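Local coordinates for Trp Repressor Binding Protein (Bacillus subtilis, PDB 1RLI) that probably acts as an NAD(P)H-dependent, FMN-containing oxidoreductase of the SsuE family, which has the flavodoxin-like fold, at the interface of chains A and B. Residues are numbered along the deposited sequence; one frame, centred on the assembly and turned at random. Chains: chain A/B, Trp Repressor Binding Protein.

Contact 1: the interface of chains A and B. Residues chain A 91, 94-95, 98; chain B 52, 82-83, 86, 88.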
# COMPACT_ATOMS: atom_id res chain seq x y z
N LYS A 91 -16.29 -1.34 -11.19
CA LYS A 91 -15.11 -0.97 -11.96
C LYS A 91 -15.54 -0.41 -13.32
O LYS A 91 -15.07 0.66 -13.71
CB LYS A 91 -14.21 -2.20 -12.17
CG LYS A 91 -13.04 -1.99 -13.17
CD LYS A 91 -12.16 -0.82 -12.77
CE LYS A 91 -10.82 -0.88 -13.52
NZ LYS A 91 -10.05 0.36 -13.30
N ILE A 94 -17.11 3.25 -12.78
CA ILE A 94 -16.15 4.32 -12.54
C ILE A 94 -15.28 4.54 -13.79
O ILE A 94 -14.94 5.68 -14.11
CB ILE A 94 -15.26 3.99 -11.31
CG1 ILE A 94 -16.12 4.09 -10.03
CG2 ILE A 94 -14.04 4.93 -11.26
CD1 ILE A 94 -15.42 3.49 -8.79
N ASP A 95 -14.93 3.48 -14.50
CA ASP A 95 -14.11 3.64 -15.70
C ASP A 95 -14.82 4.54 -16.70
O ASP A 95 -14.19 5.36 -17.37
CB ASP A 95 -13.81 2.29 -16.37
CG ASP A 95 -12.62 1.58 -15.76
OD1 ASP A 95 -12.00 2.13 -14.81
OD2 ASP A 95 -12.30 0.47 -16.24
N SER A 98 -14.55 8.42 -17.38
CA SER A 98 -13.64 9.01 -18.34
C SER A 98 -14.44 9.56 -19.52
O SER A 98 -14.10 10.59 -20.09
CB SER A 98 -12.64 7.97 -18.85
OG SER A 98 -11.66 7.69 -17.86
N GLN B 52 -11.13 5.56 -23.80
CA GLN B 52 -11.09 4.88 -22.51
C GLN B 52 -12.48 4.92 -21.87
O GLN B 52 -13.05 5.98 -21.68
CB GLN B 52 -10.06 5.56 -21.59
CG GLN B 52 -10.09 5.08 -20.15
CD GLN B 52 -9.20 5.89 -19.22
OE1 GLN B 52 -9.34 5.84 -18.00
NE2 GLN B 52 -8.27 6.64 -19.80
N TYR B 82 -6.15 2.56 -15.37
CA TYR B 82 -7.39 3.34 -15.50
C TYR B 82 -7.91 3.53 -14.10
O TYR B 82 -8.16 2.55 -13.38
CB TYR B 82 -8.47 2.59 -16.28
CG TYR B 82 -8.21 2.36 -17.75
CD1 TYR B 82 -7.24 3.09 -18.44
CD2 TYR B 82 -8.96 1.41 -18.45
CE1 TYR B 82 -7.03 2.87 -19.82
CE2 TYR B 82 -8.75 1.19 -19.81
CZ TYR B 82 -7.79 1.91 -20.48
OH TYR B 82 -7.60 1.66 -21.82
N TRP B 83 -8.09 4.79 -13.72
CA TRP B 83 -8.59 5.10 -12.38
C TRP B 83 -7.84 4.37 -11.28
O TRP B 83 -8.44 3.80 -10.35
CB TRP B 83 -10.10 4.82 -12.30
CG TRP B 83 -10.85 5.73 -13.22
CD1 TRP B 83 -11.13 5.51 -14.54
CD2 TRP B 83 -11.23 7.08 -12.95
NE1 TRP B 83 -11.66 6.65 -15.12
CE2 TRP B 83 -11.73 7.63 -14.17
CE3 TRP B 83 -11.20 7.89 -11.81
CZ2 TRP B 83 -12.19 8.95 -14.27
CZ3 TRP B 83 -11.65 9.22 -11.91
CH2 TRP B 83 -12.14 9.73 -13.14
N MET B 86 -6.43 -1.61 -12.76
CA MET B 86 -6.14 -2.21 -14.05
C MET B 86 -7.25 -1.84 -15.04
O MET B 86 -8.19 -1.13 -14.70
CB MET B 86 -6.02 -3.73 -13.91
CG MET B 86 -7.29 -4.41 -13.43
SD MET B 86 -7.02 -6.17 -13.07
CE MET B 86 -6.26 -6.02 -11.39
N GLY B 88 -10.56 -2.33 -17.61
CA GLY B 88 -11.82 -3.03 -17.45
C GLY B 88 -11.70 -4.45 -17.98
O GLY B 88 -12.21 -5.40 -17.37
O HOH W 1 -9.88 1.13 -10.73
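In this flavodoxin-like SsuE-family protein, the contact sets helix 88-95 and the start of helix 97-100 of chain A against the conserved Tyr-Trp loop of chain B that follows strand 74-80, with A:Lys91 meeting the carbonyls of B:Tyr82 and B:Met86. Loops at this place usually border the flavin in the family, although no FMN is present here. The chain of A:Lys91 leaves the helix with CG anti to the backbone N, then bends at chi2 (56°), which swings the ammonium across to chain B. NZ donates to the main-chain O of B:Met86 at 2.8 Å, approaching nearly end-on to the carbonyl (C=O...N 165°). That O sits beside the CE-NZ bond, however, so the donor geometry is strained and its detail doubtful. The main-chain O of B:Tyr82 lies 2.9 Å from NZ, nearly in line with the CE-NZ bond: a close charge-dipole contact rather than a well-aimed hydrogen bond. One helical turn on, A:Asp95 forms a same-chain salt bridge with the ammonium, OD1 to NZ 3.0 Å, using the syn lone pair of the carboxylate. A water takes a further position beside NZ and reaches the carbonyl O of B:Trp83 at 3.1 Å. The ammonium is thus held among oxygens of both chains, and the carboxylate may partly offset its charge.

The indole of B:Trp83 turns one face to A:Ile94, whose side chain crosses it at a slant. The main-chain O of A:Ile94 sits above this face, displaced toward the rim, and CG2 of the same residue approaches CG of B:Trp83 at 3.8 Å. A:Asp95 runs past the indole in the opposite sense, its carboxylate turned 31° from the ring and OD1 near CD1, displaced from the ring plane toward the face that A:Ile94 occupies. The indole N-H is spent on the hydroxyl of A:Ser98, NE1 to OG 2.9 Å, with the oxygen tilted somewhat from the ring plane. That hydroxyl in turn donates weakly to OE1 of the poorly ordered B:Gln52.

Contact 2: the interface of chains A and B. Residues chain A 83-84, 126; chain B 141-142, 145.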
# COMPACT_ATOMS: atom_id res chain seq x y z
N TRP A 83 -11.27 -10.30 -5.73
CA TRP A 83 -9.86 -10.31 -6.07
C TRP A 83 -9.14 -9.07 -5.58
O TRP A 83 -8.37 -8.43 -6.31
CB TRP A 83 -9.69 -10.50 -7.60
CG TRP A 83 -10.15 -11.88 -7.99
CD1 TRP A 83 -11.41 -12.26 -8.35
CD2 TRP A 83 -9.38 -13.07 -7.90
NE1 TRP A 83 -11.47 -13.63 -8.48
CE2 TRP A 83 -10.24 -14.15 -8.21
CE3 TRP A 83 -8.04 -13.35 -7.58
CZ2 TRP A 83 -9.80 -15.48 -8.20
CZ3 TRP A 83 -7.62 -14.66 -7.57
CH2 TRP A 83 -8.49 -15.71 -7.88
N PHE A 84 -9.42 -8.75 -4.31
CA PHE A 84 -8.79 -7.63 -3.61
C PHE A 84 -9.06 -6.31 -4.26
O PHE A 84 -8.29 -5.36 -4.11
CB PHE A 84 -7.28 -7.91 -3.53
CG PHE A 84 -6.98 -9.27 -2.99
CD1 PHE A 84 -7.08 -9.52 -1.61
CD2 PHE A 84 -6.69 -10.33 -3.86
CE1 PHE A 84 -6.89 -10.79 -1.12
CE2 PHE A 84 -6.51 -11.61 -3.37
CZ PHE A 84 -6.60 -11.84 -2.00
N ASP A 126 -11.80 -12.70 2.52
CA ASP A 126 -10.36 -13.02 2.62
C ASP A 126 -9.59 -11.92 3.34
O ASP A 126 -8.95 -11.07 2.70
CB ASP A 126 -9.78 -13.24 1.21
CG ASP A 126 -8.36 -13.79 1.25
OD1 ASP A 126 -7.85 -14.12 2.35
OD2 ASP A 126 -7.74 -13.90 0.18
N HIS B 141 -1.48 -9.37 -3.94
CA HIS B 141 -2.46 -10.21 -3.23
C HIS B 141 -3.09 -11.23 -4.17
O HIS B 141 -3.31 -12.37 -3.78
CB HIS B 141 -3.58 -9.36 -2.60
CG HIS B 141 -3.13 -8.53 -1.42
ND1 HIS B 141 -2.38 -9.05 -0.39
CD2 HIS B 141 -3.37 -7.24 -1.11
CE1 HIS B 141 -2.16 -8.10 0.51
NE2 HIS B 141 -2.75 -6.99 0.09
N ILE B 142 -3.39 -10.81 -5.39
CA ILE B 142 -3.99 -11.72 -6.37
C ILE B 142 -3.05 -12.91 -6.62
O ILE B 142 -3.45 -14.08 -6.52
CB ILE B 142 -4.24 -10.97 -7.71
CG1 ILE B 142 -5.36 -9.94 -7.51
CG2 ILE B 142 -4.60 -11.98 -8.83
CD1 ILE B 142 -5.55 -9.01 -8.73
N PHE B 145 -2.63 -15.25 -3.66
CA PHE B 145 -3.80 -16.09 -3.44
C PHE B 145 -3.73 -17.34 -4.32
O PHE B 145 -4.12 -18.44 -3.90
CB PHE B 145 -5.06 -15.27 -3.76
CG PHE B 145 -6.35 -16.07 -3.64
CD1 PHE B 145 -7.00 -16.20 -2.42
CD2 PHE B 145 -6.86 -16.73 -4.76
CE1 PHE B 145 -8.16 -17.00 -2.31
CE2 PHE B 145 -8.01 -17.52 -4.66
CZ PHE B 145 -8.66 -17.66 -3.42
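B:Phe145, B:Ile142 and B:His141, on one face of helix 133-146, receive the Trp-Phe pair of chain A, A:Trp83 and A:Phe84, from the conserved loop after strand 74-80 of this SsuE-type flavodoxin-like fold. B:Phe145 buries 55 Å². Its CG stands anti to the backbone N (chi1 176°), directing the ring away from the helix axis toward chain A. The CD2-CE2 edge of this phenyl meets the outer CZ3-CH2 rim of the A:Trp83 indole, CD2 to CZ3 being 3.6 Å. The two planes are nearly perpendicular, 83° apart, in an edge-to-face pair. On the other side of the phenyl, CD1 lies 3.5 Å from carboxylate oxygen OD2 of A:Asp126, in the loop after strand 117-124. This oxygen sits tilted out of the ring plane, and the carboxylate is turned 59° from the ring; the contact may be weakly favourable electrostatically.

A:Phe84 is laid flat against the helix backbone. The methylene CB of B:His141 sits over the centre of its ring, 3.4 Å from the centroid, a CH-pi contact in which the imidazole itself takes little part. The CE2 corner of the phenyl comes up to the main-chain O of B:His141, while its far end brushes CB of B:Phe145. B:Ile142 touches both aromatic residues with separate branches. Its CG2 packs on CE3 of A:Trp83 at 3.9 Å, and its CG1 faces CD2 of A:Phe84 as well as the main-chain O of A:Trp83. Both loop residues have positive phi, a backbone turn that presents their rings to the same helix.

Contacts 1 and 2 have C-alpha centres about 19 Å apart along one two-fold symmetric interface. They share Trp83, taken from chain B in contact 1 and from chain A in contact 2. Because each contact has a twin with the chains exchanged, every Trp83 meets the partner on two sides: the pyrrole part against helices 88-95 and 97-100, the benzo rim against helix 133-146. The loop after strand 74-80 is therefore wedged between helices of the other subunit. Pairing could shape the probable flavin site, though the structure alone does not show whether this dimer, within a deposited tetramer, is the active form.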